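Local structure of trichomaglin (1SGL) at residues Cys57-Phe63 with Tyr102-Cys108; Lys74-Trp79 with Tyr119-Leu124. The protein probably cleaves RNA as an S-like ribonuclease of the ribonuclease T2 family. One frame throughout, in Å; residues are numbered along the deposited sequence.

In the fold
Contact 1 lies toward the surface, its centre about 18 Å from the centre of the chain, and contact 2 is buried, its centre about 10 Å from it; their own centres are about 17 Å apart. Contact 1 ties a loop without regular structure to the C-terminal part of helix 97-106 and the residues that follow, using hydrogen bonds and a disulfide. Contact 2 joins helices 72-78 and 116-129 through apolar contacts of aliphatic and aromatic side chains, with carbon atoms of K74 and T123 joining in. The contacts touch both between helices 97-106 and 116-129 (Y102 CD1 to Y119 CD2, 3.7 Å) and from the loop (F63 CE1 to F120 CE2, 3.9 Å), so the loop reaches contact 2's hydrophobic layer.

Contact 1 (Cys57-Phe63 with Tyr102-Cys108); sequences CCTGGSF and YEKHGTC. With SO4 (sulfate ion), chain B.
Three backbone amides of the irregular loop C57-F63 donate to acceptors of Y102-C108. C57 N bonds K104 O at 3.0 Å, C58 N bonds T107 OG1 at 2.9 Å and F63 N bonds E103 OE2 at 3.0 Å. T107 OG1 (chi1 p) donates a hydrogen bond to E103 O (2.7 Å) while accepting the one from C58 N, so one hydroxyl links loop and helix. E103 (chi1 m, chi2 t) reaches F63 N with OE2, while OE1 is hydrogen-bonded to S89 OG. The helix widens into a pi-type turn at 102-106, with a weak T107 N to Y102 O bond of 3.0 Å. In register, C57 lies by K104 (CA atoms 4.2 Å apart) and C58 by C108 (5.0 Å). The C58 SG-C108 SG disulfide, 2.0 Å long with chi3 93° and both chi1 m, fixes that end; the CA-to-CB bond of C57 points away, and its SG forms a second disulfide with C90. The loop bends with positive phi at C57 and G60. T59 CG2 packs 3.2 Å from T107 CG2, and F63 CD1 lies 4.1 Å from Y102 CD2, both aromatics with chi1 t.

EKHGTC matches the second conserved active-site segment of T2 ribonucleases. A sulfate, probably from the crystallisation liquor, accepts a hydrogen bond from H105 NE2 at O2 (2.7 Å) and a weak one from K104 NZ at O1 (3.4 Å), consistent with a phosphate-binding site. H43 on strand 40-47 and Q101 on helix 97-106 also bind it, while F63 and Y102 rest on E116 and F120 of helix 116-129.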
# COMPACT_ATOMS: atom_id res chain seq x y z
N CYS A 57 5.01 14.98 8.40
CA CYS A 57 4.53 16.35 8.26
C CYS A 57 5.75 17.25 8.18
O CYS A 57 6.14 17.87 9.17
CB CYS A 57 3.67 16.73 9.47
SG CYS A 57 2.30 15.58 9.80
N CYS A 58 6.34 17.34 6.99
CA CYS A 58 7.54 18.14 6.79
C CYS A 58 7.39 19.53 6.19
O CYS A 58 8.37 20.27 6.12
CB CYS A 58 8.55 17.34 5.96
SG CYS A 58 9.31 15.96 6.87
N THR A 59 6.19 19.90 5.76
CA THR A 59 6.03 21.21 5.15
C THR A 59 4.87 22.02 5.71
O THR A 59 4.78 23.23 5.47
CB THR A 59 5.82 21.10 3.63
OG1 THR A 59 5.99 22.39 3.02
CG2 THR A 59 4.42 20.61 3.32
N GLY A 60 3.98 21.38 6.45
CA GLY A 60 2.84 22.09 6.98
C GLY A 60 2.06 22.69 5.82
O GLY A 60 1.40 23.72 5.97
N GLY A 61 2.16 22.04 4.66
CA GLY A 61 1.46 22.51 3.47
C GLY A 61 0.11 21.85 3.31
O GLY A 61 0.00 20.62 3.29
N SER A 62 -0.93 22.67 3.19
CA SER A 62 -2.30 22.19 3.04
C SER A 62 -2.57 21.39 1.78
O SER A 62 -2.33 21.86 0.66
CB SER A 62 -3.27 23.38 3.10
OG SER A 62 -3.11 24.09 4.31
N PHE A 63 -3.07 20.17 1.96
CA PHE A 63 -3.39 19.29 0.84
C PHE A 63 -4.48 19.91 -0.05
O PHE A 63 -5.56 20.27 0.42
CB PHE A 63 -3.88 17.94 1.36
CG PHE A 63 -4.42 17.05 0.28
CD1 PHE A 63 -3.58 16.56 -0.72
CD2 PHE A 63 -5.76 16.70 0.26
CE1 PHE A 63 -4.09 15.75 -1.73
CE2 PHE A 63 -6.27 15.89 -0.74
CZ PHE A 63 -5.44 15.41 -1.74
N TYR A 102 -0.08 12.09 1.80
CA TYR A 102 0.72 13.14 1.19
C TYR A 102 1.33 14.10 2.22
O TYR A 102 2.53 14.40 2.16
CB TYR A 102 -0.10 13.98 0.22
CG TYR A 102 0.70 15.16 -0.27
CD1 TYR A 102 1.81 14.97 -1.09
CD2 TYR A 102 0.41 16.46 0.17
CE1 TYR A 102 2.61 16.04 -1.46
CE2 TYR A 102 1.22 17.54 -0.19
CZ TYR A 102 2.32 17.31 -1.01
OH TYR A 102 3.15 18.35 -1.38
N GLU A 103 0.52 14.59 3.15
CA GLU A 103 1.00 15.52 4.16
C GLU A 103 1.97 14.89 5.16
O GLU A 103 3.02 15.44 5.47
CB GLU A 103 -0.18 16.13 4.92
CG GLU A 103 -1.16 16.94 4.08
CD GLU A 103 -2.20 17.66 4.93
OE1 GLU A 103 -2.71 17.05 5.90
OE2 GLU A 103 -2.51 18.84 4.64
N LYS A 104 1.61 13.71 5.65
CA LYS A 104 2.44 13.03 6.63
C LYS A 104 3.76 12.46 6.07
O LYS A 104 4.78 12.48 6.76
CB LYS A 104 1.64 11.91 7.29
CG LYS A 104 2.27 11.34 8.54
CD LYS A 104 1.39 10.26 9.15
CE LYS A 104 2.05 9.64 10.37
NZ LYS A 104 1.24 8.50 10.90
N HIS A 105 3.75 11.99 4.83
CA HIS A 105 4.95 11.39 4.25
C HIS A 105 5.49 12.02 2.98
O HIS A 105 6.71 12.20 2.84
CB HIS A 105 4.70 9.90 4.00
CG HIS A 105 4.21 9.15 5.20
ND1 HIS A 105 4.93 9.09 6.38
CD2 HIS A 105 3.09 8.43 5.40
CE1 HIS A 105 4.26 8.36 7.25
NE2 HIS A 105 3.14 7.95 6.69
N GLY A 106 4.61 12.33 2.04
CA GLY A 106 5.04 12.90 0.78
C GLY A 106 5.84 14.18 0.93
O GLY A 106 6.75 14.45 0.15
N THR A 107 5.48 14.99 1.92
CA THR A 107 6.17 16.25 2.15
C THR A 107 7.61 16.01 2.59
O THR A 107 8.51 16.79 2.29
CB THR A 107 5.44 17.09 3.22
OG1 THR A 107 5.32 16.33 4.42
CG2 THR A 107 4.05 17.48 2.74
N CYS A 108 7.83 14.90 3.29
CA CYS A 108 9.15 14.53 3.78
C CYS A 108 10.00 13.85 2.70
O CYS A 108 11.14 13.44 2.97
CB CYS A 108 9.02 13.60 4.98
SG CYS A 108 8.17 14.33 6.43
S SO4 B . 0.69 5.53 8.09
O1 SO4 B . 0.83 5.43 9.55
O2 SO4 B . 0.90 6.93 7.68
O3 SO4 B . -0.67 5.11 7.71
O4 SO4 B . 1.68 4.66 7.42

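Contact 2 (Lys74-Trp79 with Tyr119-Leu124); sequences KLVEYW and YFKKTL
W79 lays its six-membered ring against F120, whose edge points at the indole face in an offset edge-to-face pair, centroids 5.5 Å apart and planes at 63°. W79 CZ3 comes within 3.6 Å of F120 CD1 and 3.5 Å of T123 CG2; W79 CH2 is 4.0 Å from Y119 CE2. W79 (chi1 t) is the first residue to leave helical phi/psi after helix 72-78, at -131/47, though its N still bonds L75 O at 2.7 Å. The short segment axes are inclined at 46° and come no closer than 11.9 Å, a gap bridged by large side chains. This is part of the alpha+beta core of the T2 ribonuclease fold: strand 40-47 lies alongside, where Y119 OH bonds L45 O and I42 touches W79, T123 and L124. L124 (chi1 m, chi2 t) points into the gap, with CD1 4.0 Å from L75 CD2 and 4.2 Å from K74 CB. L75 CD2 also meets F120 CD1 at 4.3 Å.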
# COMPACT_ATOMS: atom_id res chain seq x y z
N LYS A 74 -8.13 6.41 -11.11
CA LYS A 74 -7.15 5.43 -10.68
C LYS A 74 -7.02 5.36 -9.16
O LYS A 74 -6.86 4.29 -8.61
CB LYS A 74 -5.80 5.74 -11.34
CG LYS A 74 -5.89 5.69 -12.87
CD LYS A 74 -4.60 6.11 -13.57
CE LYS A 74 -3.53 5.05 -13.44
NZ LYS A 74 -2.41 5.32 -14.38
N LEU A 75 -7.12 6.51 -8.49
CA LEU A 75 -7.02 6.51 -7.03
C LEU A 75 -8.20 5.79 -6.38
O LEU A 75 -8.02 5.05 -5.42
CB LEU A 75 -6.95 7.94 -6.48
CG LEU A 75 -5.66 8.72 -6.78
CD1 LEU A 75 -5.72 10.10 -6.13
CD2 LEU A 75 -4.46 7.94 -6.26
N VAL A 76 -9.40 6.02 -6.90
CA VAL A 76 -10.59 5.38 -6.35
C VAL A 76 -10.53 3.86 -6.51
O VAL A 76 -10.97 3.11 -5.65
CB VAL A 76 -11.87 5.92 -7.04
CG1 VAL A 76 -13.06 5.04 -6.72
CG2 VAL A 76 -12.13 7.35 -6.58
N GLU A 77 -9.95 3.41 -7.62
CA GLU A 77 -9.86 1.99 -7.87
C GLU A 77 -8.66 1.33 -7.18
O GLU A 77 -8.79 0.26 -6.59
CB GLU A 77 -9.79 1.72 -9.37
CG GLU A 77 -10.27 0.33 -9.75
CD GLU A 77 -9.66 -0.17 -11.04
OE1 GLU A 77 -9.61 0.60 -12.03
OE2 GLU A 77 -9.22 -1.34 -11.05
N TYR A 78 -7.50 1.97 -7.25
CA TYR A 78 -6.29 1.38 -6.68
C TYR A 78 -5.82 1.89 -5.32
O TYR A 78 -4.95 1.27 -4.70
CB TYR A 78 -5.15 1.51 -7.68
CG TYR A 78 -5.44 0.82 -8.99
CD1 TYR A 78 -5.49 1.53 -10.18
CD2 TYR A 78 -5.67 -0.55 -9.03
CE1 TYR A 78 -5.74 0.90 -11.39
CE2 TYR A 78 -5.94 -1.20 -10.23
CZ TYR A 78 -5.97 -0.46 -11.40
OH TYR A 78 -6.23 -1.09 -12.60
N TRP A 79 -6.39 2.99 -4.86
CA TRP A 79 -5.99 3.57 -3.58
C TRP A 79 -7.20 3.88 -2.70
O TRP A 79 -7.30 4.96 -2.13
CB TRP A 79 -5.20 4.85 -3.87
CG TRP A 79 -4.28 5.31 -2.78
CD1 TRP A 79 -4.47 5.19 -1.43
CD2 TRP A 79 -3.08 6.05 -2.95
NE1 TRP A 79 -3.46 5.83 -0.75
CE2 TRP A 79 -2.59 6.36 -1.67
CE3 TRP A 79 -2.36 6.49 -4.07
CZ2 TRP A 79 -1.41 7.09 -1.47
CZ3 TRP A 79 -1.20 7.21 -3.88
CH2 TRP A 79 -0.74 7.51 -2.59
N TYR A 119 3.84 13.22 -6.42
CA TYR A 119 3.71 12.19 -5.40
C TYR A 119 2.73 11.11 -5.86
O TYR A 119 3.06 9.92 -5.86
CB TYR A 119 3.24 12.79 -4.08
CG TYR A 119 3.05 11.78 -2.97
CD1 TYR A 119 4.14 11.09 -2.43
CD2 TYR A 119 1.78 11.51 -2.47
CE1 TYR A 119 3.96 10.16 -1.40
CE2 TYR A 119 1.59 10.60 -1.45
CZ TYR A 119 2.67 9.92 -0.91
OH TYR A 119 2.45 9.02 0.11
N PHE A 120 1.53 11.51 -6.26
CA PHE A 120 0.54 10.54 -6.71
C PHE A 120 0.94 9.91 -8.03
O PHE A 120 0.74 8.71 -8.23
CB PHE A 120 -0.83 11.21 -6.83
CG PHE A 120 -1.38 11.66 -5.52
CD1 PHE A 120 -1.66 10.74 -4.52
CD2 PHE A 120 -1.55 13.01 -5.25
CE1 PHE A 120 -2.08 11.15 -3.26
CE2 PHE A 120 -1.97 13.44 -3.99
CZ PHE A 120 -2.24 12.51 -2.99
N LYS A 121 1.53 10.70 -8.92
CA LYS A 121 1.97 10.19 -10.20
C LYS A 121 3.02 9.09 -10.01
O LYS A 121 2.92 8.03 -10.61
CB LYS A 121 2.58 11.31 -11.04
CG LYS A 121 3.13 10.85 -12.37
CD LYS A 121 3.74 12.01 -13.12
CE LYS A 121 4.25 11.58 -14.49
NZ LYS A 121 4.84 12.73 -15.24
N LYS A 122 4.02 9.37 -9.18
CA LYS A 122 5.08 8.40 -8.93
C LYS A 122 4.58 7.15 -8.22
O LYS A 122 4.96 6.04 -8.54
CB LYS A 122 6.19 9.02 -8.09
CG LYS A 122 7.56 8.51 -8.49
CD LYS A 122 7.92 9.07 -9.86
CE LYS A 122 9.03 8.28 -10.52
NZ LYS A 122 8.57 6.90 -10.84
N THR A 123 3.73 7.35 -7.22
CA THR A 123 3.20 6.22 -6.48
C THR A 123 2.40 5.29 -7.39
O THR A 123 2.54 4.08 -7.32
CB THR A 123 2.33 6.70 -5.30
OG1 THR A 123 3.14 7.48 -4.40
CG2 THR A 123 1.75 5.50 -4.55
N LEU A 124 1.57 5.87 -8.25
CA LEU A 124 0.76 5.06 -9.17
C LEU A 124 1.63 4.37 -10.23
O LEU A 124 1.38 3.21 -10.58
CB LEU A 124 -0.29 5.94 -9.85
CG LEU A 124 -1.46 6.33 -8.93
CD1 LEU A 124 -2.34 7.37 -9.60
CD2 LEU A 124 -2.27 5.08 -8.59